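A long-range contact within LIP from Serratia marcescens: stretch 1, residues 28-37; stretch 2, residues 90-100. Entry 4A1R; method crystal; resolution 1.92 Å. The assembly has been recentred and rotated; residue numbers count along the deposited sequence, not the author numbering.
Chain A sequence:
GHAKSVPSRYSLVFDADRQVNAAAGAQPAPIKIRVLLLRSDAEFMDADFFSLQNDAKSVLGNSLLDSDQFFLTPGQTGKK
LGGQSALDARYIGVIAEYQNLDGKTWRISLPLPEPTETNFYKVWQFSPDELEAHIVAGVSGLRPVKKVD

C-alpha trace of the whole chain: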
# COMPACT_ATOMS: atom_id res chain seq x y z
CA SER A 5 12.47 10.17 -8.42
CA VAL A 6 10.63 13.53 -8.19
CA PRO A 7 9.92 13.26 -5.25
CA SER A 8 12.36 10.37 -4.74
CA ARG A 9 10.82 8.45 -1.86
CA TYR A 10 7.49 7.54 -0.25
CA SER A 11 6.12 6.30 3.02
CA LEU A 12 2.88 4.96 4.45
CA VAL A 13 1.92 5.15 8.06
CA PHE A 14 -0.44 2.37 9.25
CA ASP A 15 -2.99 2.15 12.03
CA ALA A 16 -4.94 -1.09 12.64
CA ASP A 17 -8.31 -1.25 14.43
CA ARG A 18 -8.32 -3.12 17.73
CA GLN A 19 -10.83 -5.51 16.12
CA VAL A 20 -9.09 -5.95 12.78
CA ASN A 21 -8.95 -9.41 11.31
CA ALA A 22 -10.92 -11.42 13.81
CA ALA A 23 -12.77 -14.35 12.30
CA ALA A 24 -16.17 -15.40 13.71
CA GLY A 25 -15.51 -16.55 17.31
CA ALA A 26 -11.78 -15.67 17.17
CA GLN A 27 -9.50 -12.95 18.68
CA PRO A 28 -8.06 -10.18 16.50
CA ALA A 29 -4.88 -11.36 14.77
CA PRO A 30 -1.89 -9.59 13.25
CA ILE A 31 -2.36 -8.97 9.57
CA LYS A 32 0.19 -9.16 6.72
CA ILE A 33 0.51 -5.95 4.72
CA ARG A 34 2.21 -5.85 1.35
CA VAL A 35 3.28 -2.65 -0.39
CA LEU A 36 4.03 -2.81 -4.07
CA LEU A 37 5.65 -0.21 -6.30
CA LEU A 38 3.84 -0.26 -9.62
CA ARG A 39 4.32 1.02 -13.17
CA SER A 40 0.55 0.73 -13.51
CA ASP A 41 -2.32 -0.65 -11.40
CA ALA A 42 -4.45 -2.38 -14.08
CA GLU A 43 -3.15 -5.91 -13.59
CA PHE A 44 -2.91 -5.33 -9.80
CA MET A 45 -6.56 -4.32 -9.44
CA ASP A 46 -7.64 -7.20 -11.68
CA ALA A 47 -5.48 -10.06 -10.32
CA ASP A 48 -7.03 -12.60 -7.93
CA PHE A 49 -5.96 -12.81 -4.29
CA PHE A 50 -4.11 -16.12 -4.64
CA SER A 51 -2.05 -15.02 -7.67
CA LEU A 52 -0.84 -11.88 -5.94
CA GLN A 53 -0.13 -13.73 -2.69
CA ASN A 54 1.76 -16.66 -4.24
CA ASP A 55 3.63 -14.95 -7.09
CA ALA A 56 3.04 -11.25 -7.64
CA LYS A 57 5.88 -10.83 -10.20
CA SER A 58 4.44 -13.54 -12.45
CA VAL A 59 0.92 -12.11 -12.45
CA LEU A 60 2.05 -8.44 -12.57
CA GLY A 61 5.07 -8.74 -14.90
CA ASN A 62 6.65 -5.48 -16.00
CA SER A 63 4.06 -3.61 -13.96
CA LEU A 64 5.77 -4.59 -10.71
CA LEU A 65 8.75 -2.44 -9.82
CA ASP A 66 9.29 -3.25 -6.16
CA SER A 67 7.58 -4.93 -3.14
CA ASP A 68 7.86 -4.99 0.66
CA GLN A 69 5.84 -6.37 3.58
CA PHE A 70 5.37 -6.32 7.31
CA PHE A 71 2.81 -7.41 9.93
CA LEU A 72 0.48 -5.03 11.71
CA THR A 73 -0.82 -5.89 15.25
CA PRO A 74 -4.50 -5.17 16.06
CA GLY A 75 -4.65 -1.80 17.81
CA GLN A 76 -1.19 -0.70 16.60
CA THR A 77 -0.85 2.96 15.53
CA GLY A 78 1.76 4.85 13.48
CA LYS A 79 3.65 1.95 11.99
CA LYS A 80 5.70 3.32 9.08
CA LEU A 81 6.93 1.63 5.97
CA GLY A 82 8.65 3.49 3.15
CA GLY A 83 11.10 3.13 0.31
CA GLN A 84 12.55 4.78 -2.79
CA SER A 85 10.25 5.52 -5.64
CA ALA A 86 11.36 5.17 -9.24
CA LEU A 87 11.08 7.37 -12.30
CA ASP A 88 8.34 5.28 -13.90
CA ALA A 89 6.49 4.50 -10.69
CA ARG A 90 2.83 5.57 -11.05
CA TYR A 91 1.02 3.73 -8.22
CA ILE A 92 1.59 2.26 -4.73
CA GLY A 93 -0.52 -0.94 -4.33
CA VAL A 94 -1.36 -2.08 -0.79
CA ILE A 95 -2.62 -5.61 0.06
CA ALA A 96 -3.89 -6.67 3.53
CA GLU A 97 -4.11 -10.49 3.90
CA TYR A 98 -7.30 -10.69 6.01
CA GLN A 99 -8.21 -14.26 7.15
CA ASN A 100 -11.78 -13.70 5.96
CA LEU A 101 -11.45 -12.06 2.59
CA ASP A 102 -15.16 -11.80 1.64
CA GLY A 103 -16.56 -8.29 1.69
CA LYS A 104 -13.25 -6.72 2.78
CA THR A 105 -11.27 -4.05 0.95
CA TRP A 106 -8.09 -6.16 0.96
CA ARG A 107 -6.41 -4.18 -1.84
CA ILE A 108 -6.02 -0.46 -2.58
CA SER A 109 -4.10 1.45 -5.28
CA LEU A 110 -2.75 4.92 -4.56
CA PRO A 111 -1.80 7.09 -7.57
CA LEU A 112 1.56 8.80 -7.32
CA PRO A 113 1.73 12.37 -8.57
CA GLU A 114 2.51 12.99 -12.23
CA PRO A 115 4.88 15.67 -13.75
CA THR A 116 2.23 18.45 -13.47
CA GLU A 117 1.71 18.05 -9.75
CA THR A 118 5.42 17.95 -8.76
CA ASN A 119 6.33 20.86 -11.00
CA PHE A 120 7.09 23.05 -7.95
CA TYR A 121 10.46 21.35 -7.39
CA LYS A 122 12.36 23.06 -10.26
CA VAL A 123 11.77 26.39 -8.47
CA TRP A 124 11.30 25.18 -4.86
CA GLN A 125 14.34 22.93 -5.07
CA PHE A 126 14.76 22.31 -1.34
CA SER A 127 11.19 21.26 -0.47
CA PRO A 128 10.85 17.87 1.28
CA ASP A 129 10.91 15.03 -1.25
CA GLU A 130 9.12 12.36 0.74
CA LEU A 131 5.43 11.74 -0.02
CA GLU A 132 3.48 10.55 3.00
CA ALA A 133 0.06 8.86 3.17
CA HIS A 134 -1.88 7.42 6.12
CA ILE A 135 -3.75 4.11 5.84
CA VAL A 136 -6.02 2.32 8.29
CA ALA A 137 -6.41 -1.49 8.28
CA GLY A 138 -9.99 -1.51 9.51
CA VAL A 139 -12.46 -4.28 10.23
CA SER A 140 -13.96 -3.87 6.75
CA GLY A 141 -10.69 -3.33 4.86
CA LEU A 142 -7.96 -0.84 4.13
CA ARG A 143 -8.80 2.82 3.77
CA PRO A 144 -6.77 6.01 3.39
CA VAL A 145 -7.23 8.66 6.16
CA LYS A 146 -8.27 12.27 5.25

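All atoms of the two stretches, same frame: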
# COMPACT_ATOMS: atom_id res chain seq x y z
N PRO A 28 -8.73 -10.86 17.62
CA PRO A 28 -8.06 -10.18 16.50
C PRO A 28 -6.62 -10.63 16.33
O PRO A 28 -5.93 -10.90 17.31
CB PRO A 28 -8.17 -8.70 16.90
CG PRO A 28 -9.48 -8.65 17.66
CD PRO A 28 -9.36 -9.88 18.54
N ALA A 29 -6.19 -10.77 15.07
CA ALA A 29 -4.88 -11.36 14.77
C ALA A 29 -4.08 -10.41 13.90
O ALA A 29 -4.66 -9.66 13.10
CB ALA A 29 -5.07 -12.69 14.05
N PRO A 30 -2.75 -10.43 14.07
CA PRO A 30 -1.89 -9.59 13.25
C PRO A 30 -2.21 -9.83 11.80
O PRO A 30 -2.62 -10.93 11.43
CB PRO A 30 -0.47 -10.08 13.60
CG PRO A 30 -0.60 -10.62 14.99
CD PRO A 30 -1.98 -11.17 15.11
N ILE A 31 -2.03 -8.81 10.96
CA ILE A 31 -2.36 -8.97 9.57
C ILE A 31 -1.14 -8.59 8.71
O ILE A 31 -0.40 -7.65 9.03
CB ILE A 31 -3.63 -8.13 9.23
CG1 ILE A 31 -4.05 -8.33 7.78
CG2 ILE A 31 -3.41 -6.66 9.60
CD1 ILE A 31 -5.47 -7.85 7.44
N LYS A 32 -0.93 -9.37 7.64
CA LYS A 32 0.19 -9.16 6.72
C LYS A 32 -0.19 -8.06 5.75
O LYS A 32 -1.24 -8.15 5.08
CB LYS A 32 0.57 -10.44 5.94
CG LYS A 32 1.75 -10.22 4.96
CD LYS A 32 2.12 -11.48 4.17
CE LYS A 32 3.16 -12.31 4.94
NZ LYS A 32 3.95 -13.08 3.93
N ILE A 33 0.69 -7.05 5.65
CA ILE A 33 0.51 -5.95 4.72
C ILE A 33 1.59 -6.01 3.68
O ILE A 33 2.77 -6.12 4.03
CB ILE A 33 0.59 -4.58 5.43
CG1 ILE A 33 -0.37 -4.50 6.63
CG2 ILE A 33 0.36 -3.43 4.43
CD1 ILE A 33 -1.85 -4.43 6.27
N ARG A 34 1.20 -5.98 2.40
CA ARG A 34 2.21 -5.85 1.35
C ARG A 34 2.12 -4.50 0.66
O ARG A 34 1.04 -3.95 0.49
CB ARG A 34 2.09 -7.00 0.37
CG ARG A 34 2.23 -8.38 1.04
CD ARG A 34 2.04 -9.48 0.03
NE ARG A 34 3.04 -9.41 -1.03
CZ ARG A 34 3.00 -10.10 -2.17
NH1 ARG A 34 1.98 -10.91 -2.45
NH2 ARG A 34 3.98 -9.95 -3.06
N VAL A 35 3.26 -3.96 0.25
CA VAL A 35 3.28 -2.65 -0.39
C VAL A 35 4.05 -2.87 -1.66
O VAL A 35 5.18 -3.37 -1.61
CB VAL A 35 3.93 -1.55 0.50
CG1 VAL A 35 4.12 -0.26 -0.30
CG2 VAL A 35 3.08 -1.26 1.73
N LEU A 36 3.43 -2.54 -2.79
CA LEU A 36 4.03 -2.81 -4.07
C LEU A 36 4.24 -1.50 -4.85
O LEU A 36 3.34 -0.68 -4.95
CB LEU A 36 3.16 -3.79 -4.88
CG LEU A 36 3.00 -5.25 -4.39
CD1 LEU A 36 2.23 -5.34 -3.09
CD2 LEU A 36 2.22 -6.03 -5.44
N LEU A 37 5.43 -1.32 -5.41
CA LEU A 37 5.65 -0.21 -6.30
C LEU A 37 5.32 -0.64 -7.73
O LEU A 37 5.84 -1.65 -8.24
CB LEU A 37 7.11 0.26 -6.17
CG LEU A 37 7.43 1.57 -6.88
CD1 LEU A 37 6.87 2.74 -6.08
CD2 LEU A 37 8.95 1.68 -7.01
N ARG A 90 4.08 4.79 -10.96
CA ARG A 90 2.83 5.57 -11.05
C ARG A 90 1.81 5.26 -9.94
O ARG A 90 0.87 6.04 -9.68
CB ARG A 90 2.19 5.40 -12.43
CG ARG A 90 3.04 5.94 -13.58
CD ARG A 90 3.32 7.43 -13.42
NE ARG A 90 4.12 7.97 -14.53
CZ ARG A 90 5.46 7.99 -14.57
NH1 ARG A 90 6.18 7.51 -13.57
NH2 ARG A 90 6.08 8.50 -15.63
N TYR A 91 1.97 4.12 -9.29
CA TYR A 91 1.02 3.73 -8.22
C TYR A 91 1.74 2.98 -7.10
O TYR A 91 2.72 2.30 -7.35
CB TYR A 91 -0.06 2.80 -8.79
CG TYR A 91 -1.01 3.45 -9.80
CD1 TYR A 91 -2.14 4.15 -9.37
CD2 TYR A 91 -0.79 3.33 -11.18
CE1 TYR A 91 -3.00 4.75 -10.28
CE2 TYR A 91 -1.65 3.92 -12.10
CZ TYR A 91 -2.75 4.63 -11.64
OH TYR A 91 -3.62 5.21 -12.54
N ILE A 92 1.26 3.16 -5.87
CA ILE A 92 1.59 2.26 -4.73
C ILE A 92 0.37 1.34 -4.47
O ILE A 92 -0.73 1.82 -4.15
CB ILE A 92 1.92 3.06 -3.43
CG1 ILE A 92 3.08 4.03 -3.65
CG2 ILE A 92 2.20 2.14 -2.23
CD1 ILE A 92 4.34 3.43 -4.23
N GLY A 93 0.55 0.03 -4.64
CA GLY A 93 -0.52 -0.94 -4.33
C GLY A 93 -0.36 -1.43 -2.89
O GLY A 93 0.76 -1.65 -2.43
N VAL A 94 -1.46 -1.60 -2.17
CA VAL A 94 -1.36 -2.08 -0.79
C VAL A 94 -2.33 -3.26 -0.70
O VAL A 94 -3.47 -3.17 -1.20
CB VAL A 94 -1.71 -1.00 0.28
CG1 VAL A 94 -1.42 -1.51 1.69
CG2 VAL A 94 -0.95 0.29 0.03
N ILE A 95 -1.85 -4.37 -0.13
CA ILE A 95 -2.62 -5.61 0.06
C ILE A 95 -2.64 -5.91 1.56
O ILE A 95 -1.61 -5.81 2.24
CB ILE A 95 -1.96 -6.82 -0.69
CG1 ILE A 95 -1.90 -6.58 -2.19
CG2 ILE A 95 -2.70 -8.15 -0.40
CD1 ILE A 95 -1.10 -7.59 -2.98
N ALA A 96 -3.80 -6.28 2.11
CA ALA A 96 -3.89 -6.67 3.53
C ALA A 96 -4.44 -8.10 3.51
O ALA A 96 -5.53 -8.31 2.99
CB ALA A 96 -4.89 -5.79 4.26
N GLU A 97 -3.70 -9.06 4.04
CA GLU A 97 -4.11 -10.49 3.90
C GLU A 97 -5.06 -10.88 5.06
O GLU A 97 -4.69 -11.62 5.99
CB GLU A 97 -2.87 -11.39 3.83
CG GLU A 97 -1.92 -11.02 2.68
CD GLU A 97 -0.85 -12.07 2.35
OE1 GLU A 97 -0.73 -13.06 3.08
OE2 GLU A 97 -0.13 -11.88 1.33
N TYR A 98 -6.27 -10.32 5.04
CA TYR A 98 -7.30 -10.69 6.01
C TYR A 98 -7.56 -12.21 5.96
O TYR A 98 -7.61 -12.78 4.88
CB TYR A 98 -8.63 -9.99 5.68
CG TYR A 98 -8.63 -8.49 5.95
CD1 TYR A 98 -8.97 -8.00 7.22
CD2 TYR A 98 -8.27 -7.59 4.96
CE1 TYR A 98 -8.99 -6.64 7.46
CE2 TYR A 98 -8.27 -6.23 5.21
CZ TYR A 98 -8.61 -5.76 6.46
OH TYR A 98 -8.61 -4.39 6.72
N GLN A 99 -7.82 -12.80 7.12
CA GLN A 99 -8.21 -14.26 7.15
C GLN A 99 -9.59 -14.56 6.55
O GLN A 99 -9.86 -15.69 6.10
CB GLN A 99 -8.21 -14.80 8.57
CG GLN A 99 -6.95 -14.64 9.39
CD GLN A 99 -7.13 -15.25 10.76
OE1 GLN A 99 -8.21 -15.78 11.07
NE2 GLN A 99 -6.09 -15.23 11.57
N ASN A 100 -10.46 -13.56 6.54
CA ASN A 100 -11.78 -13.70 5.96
C ASN A 100 -11.94 -12.65 4.90
O ASN A 100 -12.40 -11.55 5.18
CB ASN A 100 -12.86 -13.50 7.03
CG ASN A 100 -13.10 -14.75 7.84
OD1 ASN A 100 -12.69 -14.84 9.00
ND2 ASN A 100 -13.73 -15.73 7.22
O HOH W 1 -2.54 -11.96 7.34
O HOH W 2 2.01 -13.25 1.08
O HOH W 3 -0.51 -10.92 -1.14

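Residues 31-37 and 91-96 lie side by side as antiparallel strands, their N-to-C directions 161° apart, and together the two stretches bury 756 Å² of surface. Glu97, Ile95 and Ile31 contribute most to this area, and each represents a different part of the contact.

Ile95 sits at the centre of the backbone ladder. It forms a hydrogen-bonded pair with Arg34, in which Arg34 N donates to Ile95 O (2.8 Å) and Ile95 N donates to Arg34 O (3.0 Å). Two residues along, the pattern repeats: Leu36 N donates to Gly93 O (2.8 Å) and Gly93 N to Leu36 O (2.9 Å). The intervening pairs, Ile33 with Ala96, Val35 with Val94 and Leu37 with Ile92, are not hydrogen-bonded; here CA-H groups approach carbonyls instead, as where Ile33 CA lies 3.3 Å from Ile95 O. The Ile95 side chain shares a face of the sheet with Arg34 and Leu36, and its CD1 meets Leu36 CD1 at 4.0 Å. Gly93, opposite Leu36, adds no side chain to this face.

The other face is wholly aliphatic across the paired residues. Val35 CG1 packs 3.6 Å from Ile92 CG2, and Ile33 CG2 lies 3.8 Å from Val94 CG1. The tightest of these apolar contacts is between Leu37 CD1 and Ile92 CD1, at 3.2 Å.

Glu97 covers the largest area and combines backbone and side-chain contacts. Its N donates to Lys32 O (2.8 Å), extending the ladder beyond Arg34 and Ile95. Its carboxylate lies near two basic side chains without forming a direct salt bridge to Arg34: Glu97 OE2 is 4.4 Å from Arg34 NH1, and a water closes the gap, accepting from Arg34 NH1 (2.8 Å) and donating to Glu97 OE2 (2.7 Å). A second water donates to Glu97 OE2 (2.6 Å) and accepts a weak bond from Lys32 NZ (3.5 Å). The aliphatic part of the lysine also comes close, with Lys32 CD 3.4 Å from Glu97 OE1. On the backbone, another water links Lys32 N (3.1 Å) to Glu97 O (2.6 Å).

Ile31 makes an apolar contact with Ala96 and the Tyr98 ring. With chi1 and chi2 both t, its extended side chain places CD1 over one face of the Tyr98 ring, 3.5 Å from the centroid and 10° off the normal, a CH-pi contact. The same Ile31 CD1 touches Ala96 CB at 3.8 Å, so one methyl group bridges strand and loop. Farther out, Ala29 CB approaches Gln99 NE2 at 3.7 Å.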